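Local coordinates for secretion protein Snm4 (Mycobacterium xenopi, PDB 7B7J) that is the cytosolic ubiquitin-like domain of EccD5 and probably takes part in the mycobacterial ESX-5 type VII secretion pore complex, at residues P48-V53 against L100-L105; V23-A28 against I32-D37; T81-N86 against Q92-G97. All blocks are in the same frame, centred on the assembly; numbering follows the deposited sequence.

Contact 1: P48-V53 against L100-L105; sequences PLLKVV and LWLKFL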
# COMPACT_ATOMS: atom_id res chain seq x y z
N PRO A 48 0.50 -8.85 0.75
CA PRO A 48 -0.25 -8.91 2.05
C PRO A 48 -1.18 -7.74 2.38
O PRO A 48 -2.34 -7.95 2.91
CB PRO A 48 0.86 -9.17 3.11
CG PRO A 48 1.86 -9.90 2.34
CD PRO A 48 1.87 -9.36 0.93
N LEU A 49 -0.79 -6.55 2.04
CA LEU A 49 -1.55 -5.32 2.24
C LEU A 49 -2.71 -5.29 1.29
O LEU A 49 -3.84 -4.87 1.83
CB LEU A 49 -0.56 -4.14 2.09
CG LEU A 49 -1.16 -2.81 2.38
CD1 LEU A 49 -1.75 -2.69 3.84
CD2 LEU A 49 -0.18 -1.64 2.13
N LEU A 50 -2.56 -5.63 0.06
CA LEU A 50 -3.74 -5.70 -0.80
C LEU A 50 -4.85 -6.60 -0.18
O LEU A 50 -6.06 -6.33 -0.33
CB LEU A 50 -3.22 -6.21 -2.19
CG LEU A 50 -4.32 -6.29 -3.29
CD1 LEU A 50 -5.18 -5.00 -3.62
CD2 LEU A 50 -3.61 -6.87 -4.58
N LYS A 51 -4.46 -7.70 0.47
CA LYS A 51 -5.47 -8.61 1.03
C LYS A 51 -6.20 -7.95 2.21
O LYS A 51 -7.41 -8.08 2.30
CB LYS A 51 -4.84 -9.95 1.44
CG LYS A 51 -5.00 -11.07 0.43
CD LYS A 51 -4.82 -12.43 1.03
CE LYS A 51 -6.13 -13.12 1.36
NZ LYS A 51 -6.07 -14.57 1.05
N VAL A 52 -5.44 -7.28 3.08
CA VAL A 52 -6.11 -6.61 4.25
C VAL A 52 -6.99 -5.54 3.67
O VAL A 52 -8.07 -5.28 4.25
CB VAL A 52 -4.94 -6.09 5.16
CG1 VAL A 52 -5.36 -4.97 6.05
CG2 VAL A 52 -4.42 -7.30 5.92
N VAL A 53 -6.46 -4.72 2.73
CA VAL A 53 -7.27 -3.68 2.08
C VAL A 53 -8.58 -4.24 1.62
O VAL A 53 -9.69 -3.57 1.72
CB VAL A 53 -6.47 -2.86 1.14
CG1 VAL A 53 -7.34 -2.08 0.14
CG2 VAL A 53 -5.43 -2.07 1.85
N LEU A 100 -0.04 6.88 1.85
CA LEU A 100 0.40 6.16 0.61
C LEU A 100 -0.81 5.71 -0.19
O LEU A 100 -1.82 5.40 0.41
CB LEU A 100 1.23 4.94 1.01
CG LEU A 100 2.50 5.13 1.81
CD1 LEU A 100 3.09 3.76 2.12
CD2 LEU A 100 3.41 6.10 1.05
N TRP A 101 -0.74 5.71 -1.50
CA TRP A 101 -1.78 5.27 -2.39
C TRP A 101 -1.38 3.91 -2.98
O TRP A 101 -0.37 3.73 -3.47
CB TRP A 101 -2.02 6.31 -3.47
CG TRP A 101 -2.85 7.50 -3.02
CD1 TRP A 101 -4.10 7.80 -3.49
CD2 TRP A 101 -2.44 8.66 -2.22
NE1 TRP A 101 -4.59 8.95 -2.95
CE2 TRP A 101 -3.59 9.54 -2.16
CE3 TRP A 101 -1.20 9.01 -1.58
CZ2 TRP A 101 -3.53 10.78 -1.46
CZ3 TRP A 101 -1.19 10.18 -0.85
CH2 TRP A 101 -2.30 11.00 -0.83
N LEU A 102 -2.28 2.97 -2.80
CA LEU A 102 -2.03 1.63 -3.36
C LEU A 102 -2.55 1.63 -4.76
O LEU A 102 -3.79 1.87 -4.99
CB LEU A 102 -2.73 0.63 -2.44
CG LEU A 102 -2.58 -0.84 -2.85
CD1 LEU A 102 -1.13 -1.33 -2.91
CD2 LEU A 102 -3.42 -1.64 -1.82
N LYS A 103 -1.70 1.41 -5.80
CA LYS A 103 -2.10 1.69 -7.16
C LYS A 103 -1.59 0.47 -8.00
O LYS A 103 -0.59 -0.09 -7.71
CB LYS A 103 -1.36 2.97 -7.67
CG LYS A 103 -1.81 4.27 -7.08
CD LYS A 103 -1.31 5.49 -7.61
CE LYS A 103 -2.18 5.95 -8.77
NZ LYS A 103 -1.39 6.81 -9.69
N PHE A 104 -2.25 0.21 -9.08
CA PHE A 104 -1.92 -0.89 -10.02
C PHE A 104 -1.42 -0.26 -11.28
O PHE A 104 -2.06 0.55 -11.86
CB PHE A 104 -3.10 -1.81 -10.30
CG PHE A 104 -2.82 -3.03 -11.14
CD1 PHE A 104 -2.01 -4.07 -10.70
CD2 PHE A 104 -3.17 -3.07 -12.46
CE1 PHE A 104 -1.65 -5.17 -11.45
CE2 PHE A 104 -2.83 -4.17 -13.25
CZ PHE A 104 -2.04 -5.23 -12.76
N LEU A 105 -0.27 -0.68 -11.72
CA LEU A 105 0.18 -0.19 -13.00
C LEU A 105 0.12 -1.27 -14.04
O LEU A 105 0.79 -2.33 -13.86
CB LEU A 105 1.55 0.39 -12.82
CG LEU A 105 2.00 0.95 -14.18
CD1 LEU A 105 0.95 1.79 -14.94
CD2 LEU A 105 3.19 1.83 -13.94
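The helical turn 48-53 lies over the strand 100-105, and their backbones come closest where the CA atoms of Leu50 and Leu102 stand 8.0 Å apart. Leu102 carries the contact. Its CB points at the helix, and its CG stands anti to the backbone N (chi1 -180°), which carries the branched end towards the helix. The touching is done by one methyl, CD2. Leu102 CD2 lies 4.2 Å from Leu50 CD1 and also rests against Leu50 CA. About one turn further along the helix, CG2 of Val53 meets the same methyl, Leu102 CD2, at 4.2 Å. The side chains of Leu50 and Leu102 cross at about a right angle, so they meet methyl to methyl and do not run alongside each other. Leu75 of strand 70-76 also touches Leu102. This is the helix-on-sheet core of the ubiquitin-like, beta-grasp fold: helix 42-60 is held against strand 99-107. The contact between the two segments is made by apolar carbon groups at ordinary van der Waals spacing, so burial of hydrocarbon rather than polar bonding joins helix and strand here.

Contact 2: V23-A28 against I32-D37; sequences VAIMAA and IAVVLD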
# COMPACT_ATOMS: atom_id res chain seq x y z
N VAL A 23 0.45 4.09 9.20
CA VAL A 23 0.35 4.69 7.89
C VAL A 23 -1.10 4.75 7.52
O VAL A 23 -1.78 3.83 7.82
CB VAL A 23 1.25 3.95 6.94
CG1 VAL A 23 2.68 3.70 7.36
CG2 VAL A 23 0.84 2.63 6.56
N ALA A 24 -1.41 5.71 6.71
CA ALA A 24 -2.72 5.81 6.08
C ALA A 24 -2.62 5.29 4.61
O ALA A 24 -1.70 5.79 3.93
CB ALA A 24 -3.07 7.19 6.13
N ILE A 25 -3.36 4.26 4.29
CA ILE A 25 -3.43 3.68 2.93
C ILE A 25 -4.68 4.15 2.18
O ILE A 25 -5.80 4.02 2.78
CB ILE A 25 -3.28 2.13 2.95
CG1 ILE A 25 -2.07 1.75 3.78
CG2 ILE A 25 -3.24 1.63 1.56
CD1 ILE A 25 -0.76 2.09 3.17
N MET A 26 -4.48 4.79 1.02
CA MET A 26 -5.68 5.17 0.26
C MET A 26 -5.90 4.03 -0.75
O MET A 26 -4.97 3.78 -1.60
CB MET A 26 -5.50 6.52 -0.38
CG MET A 26 -5.10 7.57 0.51
SD MET A 26 -6.48 7.95 1.66
CE MET A 26 -7.85 8.38 0.67
N ALA A 27 -7.16 3.56 -0.88
CA ALA A 27 -7.49 2.55 -1.92
C ALA A 27 -8.88 2.84 -2.33
O ALA A 27 -9.75 2.94 -1.43
CB ALA A 27 -7.47 1.14 -1.30
N ALA A 28 -9.24 2.90 -3.58
CA ALA A 28 -10.63 3.14 -3.96
C ALA A 28 -11.27 4.31 -3.21
O ALA A 28 -12.46 4.17 -2.88
CB ALA A 28 -11.51 1.89 -3.77
N ILE A 32 -7.58 3.78 4.94
CA ILE A 32 -7.41 2.65 5.90
C ILE A 32 -6.12 2.81 6.73
O ILE A 32 -5.10 2.96 6.16
CB ILE A 32 -7.35 1.37 5.08
CG1 ILE A 32 -8.62 1.19 4.24
CG2 ILE A 32 -7.08 0.13 5.93
CD1 ILE A 32 -8.33 0.37 3.06
N ALA A 33 -6.29 2.85 8.06
CA ALA A 33 -5.15 3.04 8.94
C ALA A 33 -4.57 1.62 9.18
O ALA A 33 -5.34 0.68 9.59
CB ALA A 33 -5.62 3.62 10.26
N VAL A 34 -3.26 1.49 9.11
CA VAL A 34 -2.60 0.22 9.49
C VAL A 34 -1.34 0.45 10.23
O VAL A 34 -0.69 1.39 9.93
CB VAL A 34 -2.29 -0.55 8.16
CG1 VAL A 34 -3.52 -1.14 7.49
CG2 VAL A 34 -1.56 0.18 7.17
N VAL A 35 -1.00 -0.49 10.99
CA VAL A 35 0.31 -0.66 11.67
C VAL A 35 1.14 -1.61 10.88
O VAL A 35 0.79 -2.79 10.82
CB VAL A 35 0.17 -0.99 13.14
CG1 VAL A 35 1.53 -0.98 13.84
CG2 VAL A 35 -0.75 -0.08 14.05
N LEU A 36 2.25 -1.09 10.37
CA LEU A 36 3.17 -1.92 9.49
C LEU A 36 4.58 -2.06 10.09
O LEU A 36 5.07 -1.17 10.78
CB LEU A 36 3.26 -1.45 8.12
CG LEU A 36 1.99 -1.29 7.35
CD1 LEU A 36 2.16 -0.58 5.98
CD2 LEU A 36 1.40 -2.65 7.16
N ASP A 37 5.23 -3.18 9.86
CA ASP A 37 6.67 -3.29 10.22
C ASP A 37 7.41 -2.14 9.49
O ASP A 37 7.43 -2.12 8.28
CB ASP A 37 7.20 -4.66 9.81
CG ASP A 37 8.63 -5.07 10.17
OD1 ASP A 37 9.51 -4.33 10.07
OD2 ASP A 37 8.76 -6.24 10.32
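The N-terminal beta hairpin of the ubiquitin-like fold brings Val23-Ala27 alongside Ile32-Asp37 as antiparallel neighbours. Two hydrogen-bonded pairs flank the non-hydrogen-bonded pair Ala24-Ala33. In the first, Val23 N gives a bond of 3.0 Å to Val34 O, and Val34 N returns one to Val23 O. In the second, Ile25 N bonds Ile32 O at 2.9 Å, and Ile32 N bonds Ile25 O at 2.8 Å. Val23, Ile25, Ile32 and Val34 share one face of the sheet. There CG2 of Val23 touches two partners on the strand 32-37: Val34 CG2 at 3.5 Å, which is tighter than usual for two carbons, and Leu36 CD1, also at 3.5 Å. Both valines hold CG2 between the backbone N and the carbonyl carbon (chi1 -49° in Val23, -73° in Val34), and this turns the two methyls towards each other. Val34 CG2 also receives CG1 of Ile25 at 3.8 Å, the two side chains crossing at about a right angle. Helix 42-60 covers part of this face, with Leu49 on Ile25 and Val53 on Ile32. The hairpin is therefore held in two ways: backbone bonds set its register, and branched apolar side chains pack on one face, where Ile25 and Ile32 meet the helix.

Contact 3: T81-N86 against Q92-G97; sequences TPLRPN and QEVYDG
Gln92 grips the backbone of Arg84 with both ends of its side-chain amide. Gln92 OE1 accepts a bond from Arg84 N at 2.8 Å, the donor lying 15° from the carbonyl plane. Gln92 NE2 gives a longer bond of 3.2 Å to Arg84 O. It reaches that oxygen in the carbonyl plane, on a lone pair, although the oxygen itself lies 30° out of the glutamine amide plane. The chain of Gln92 is extended beyond CG (chi2 -176°), which carries the amide across to the other segment. Two bonds between one amide and one residue's backbone, one accepted and one given, fix the rotation of the amide. The close packing is on this side. CB of Arg84 sits 3.5 Å from Gln92 OE1, and CB of Leu83 lies 3.7 Å from the same oxygen. Deeper in, contact is lighter: CD2 of Leu83 meets CG2 of Val94 at 4.1 Å, and both residues also pack on Leu89. The loose side belongs to Arg84. Its chain bends at chi3 and its end leads away from 92-97 on the exposed surface. NE2 of Gln92 has a further weak bond to Ser88 O. Neither segment is regular helix or strand. Side-chain amide bonds to main-chain atoms thus pin this part of the connection between strands 70-76 and 99-107, with a small apolar patch beneath them.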
# COMPACT_ATOMS: atom_id res chain seq x y z
N THR A 81 4.85 8.99 -7.32
CA THR A 81 6.15 8.32 -7.07
C THR A 81 6.01 7.02 -6.32
O THR A 81 5.56 6.93 -5.20
CB THR A 81 7.21 9.22 -6.37
OG1 THR A 81 7.25 10.37 -7.12
CG2 THR A 81 8.61 8.62 -6.20
N PRO A 82 6.55 5.91 -6.87
CA PRO A 82 6.40 4.64 -6.19
C PRO A 82 7.48 4.43 -5.13
O PRO A 82 8.63 4.79 -5.41
CB PRO A 82 6.52 3.64 -7.37
CG PRO A 82 7.33 4.35 -8.30
CD PRO A 82 7.06 5.80 -8.30
N LEU A 83 7.13 3.81 -4.07
CA LEU A 83 8.16 3.33 -3.11
C LEU A 83 9.01 2.27 -3.83
O LEU A 83 8.42 1.46 -4.60
CB LEU A 83 7.61 2.75 -1.80
CG LEU A 83 6.81 3.76 -0.90
CD1 LEU A 83 6.41 3.13 0.39
CD2 LEU A 83 7.54 5.07 -0.75
N ARG A 84 10.26 2.07 -3.54
CA ARG A 84 11.21 1.04 -3.98
C ARG A 84 10.85 -0.23 -3.32
O ARG A 84 10.63 -0.23 -2.12
CB ARG A 84 12.66 1.51 -3.72
CG ARG A 84 12.95 2.72 -4.59
CD ARG A 84 14.22 3.41 -4.47
NE ARG A 84 15.05 2.33 -4.91
CZ ARG A 84 16.37 2.33 -4.91
NH1 ARG A 84 17.00 3.38 -4.43
NH2 ARG A 84 17.02 1.28 -5.41
N PRO A 85 10.84 -1.27 -3.97
CA PRO A 85 10.40 -2.53 -3.39
C PRO A 85 11.44 -3.04 -2.40
O PRO A 85 11.03 -3.78 -1.43
CB PRO A 85 10.28 -3.48 -4.58
CG PRO A 85 11.23 -2.83 -5.54
CD PRO A 85 10.96 -1.35 -5.46
N ASN A 86 12.68 -2.76 -2.71
CA ASN A 86 13.79 -3.39 -1.94
C ASN A 86 14.17 -2.60 -0.64
O ASN A 86 14.98 -3.05 0.11
CB ASN A 86 15.05 -3.47 -2.77
CG ASN A 86 15.40 -2.11 -3.40
OD1 ASN A 86 14.61 -1.39 -4.11
ND2 ASN A 86 16.69 -1.77 -3.26
N GLN A 92 12.93 4.86 3.37
CA GLN A 92 12.33 5.70 2.35
C GLN A 92 11.72 6.90 3.03
O GLN A 92 10.87 7.56 2.40
CB GLN A 92 11.37 4.89 1.45
CG GLN A 92 12.18 3.83 0.78
CD GLN A 92 11.30 3.09 -0.17
OE1 GLN A 92 11.18 3.54 -1.34
NE2 GLN A 92 10.85 1.92 0.20
N GLU A 93 11.88 7.08 4.30
CA GLU A 93 11.38 8.24 5.10
C GLU A 93 9.89 8.28 5.08
O GLU A 93 9.24 9.34 5.05
CB GLU A 93 11.90 9.53 4.51
CG GLU A 93 13.37 9.70 4.60
CD GLU A 93 13.80 11.07 4.06
OE1 GLU A 93 14.27 11.87 4.83
OE2 GLU A 93 13.57 11.39 2.85
N VAL A 94 9.24 7.14 5.27
CA VAL A 94 7.80 7.08 5.49
C VAL A 94 7.64 6.82 6.99
O VAL A 94 8.10 5.81 7.55
CB VAL A 94 7.12 5.91 4.72
CG1 VAL A 94 5.60 5.91 4.96
CG2 VAL A 94 7.49 6.02 3.25
N TYR A 95 7.05 7.77 7.63
CA TYR A 95 6.88 7.75 9.15
C TYR A 95 5.43 7.77 9.59
O TYR A 95 4.49 7.89 8.77
CB TYR A 95 7.52 8.99 9.59
CG TYR A 95 9.00 9.05 9.27
CD1 TYR A 95 9.84 7.96 9.44
CD2 TYR A 95 9.46 10.17 8.65
CE1 TYR A 95 11.20 8.02 9.10
CE2 TYR A 95 10.82 10.27 8.37
CZ TYR A 95 11.67 9.22 8.60
OH TYR A 95 13.02 9.41 8.33
N ASP A 96 5.26 7.67 10.94
CA ASP A 96 3.88 7.69 11.49
C ASP A 96 3.08 8.78 10.84
O ASP A 96 3.51 10.02 10.99
CB ASP A 96 3.95 7.76 12.99
CG ASP A 96 4.54 6.53 13.66
OD1 ASP A 96 4.31 5.44 13.19
OD2 ASP A 96 5.06 6.71 14.81
N GLY A 97 1.90 8.51 10.47
CA GLY A 97 0.95 9.51 9.96
C GLY A 97 1.06 9.74 8.43
O GLY A 97 0.17 10.43 7.88

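Contact 2 comes first along the chain and closes the hairpin before helix 42-60 begins. Contact 1 then joins that helix to strand 99-107, and contact 3 is nested in the stretch of chain between its two segments. Contacts 1 and 2 have centres about 9 Å apart and share the mixed four-stranded sheet, where strands 20-27 and 99-107 are parallel neighbours. Val53 also packs on Ala27, linking the two directly. Contact 3 lies about 13 Å from contact 1, centre to centre, and reaches it through Leu83 on Leu100. It is about 12 Å from contact 2, centre to centre, and does not touch it. Together they join hairpin, helix, final strand and connecting loop into one small ubiquitin-like domain.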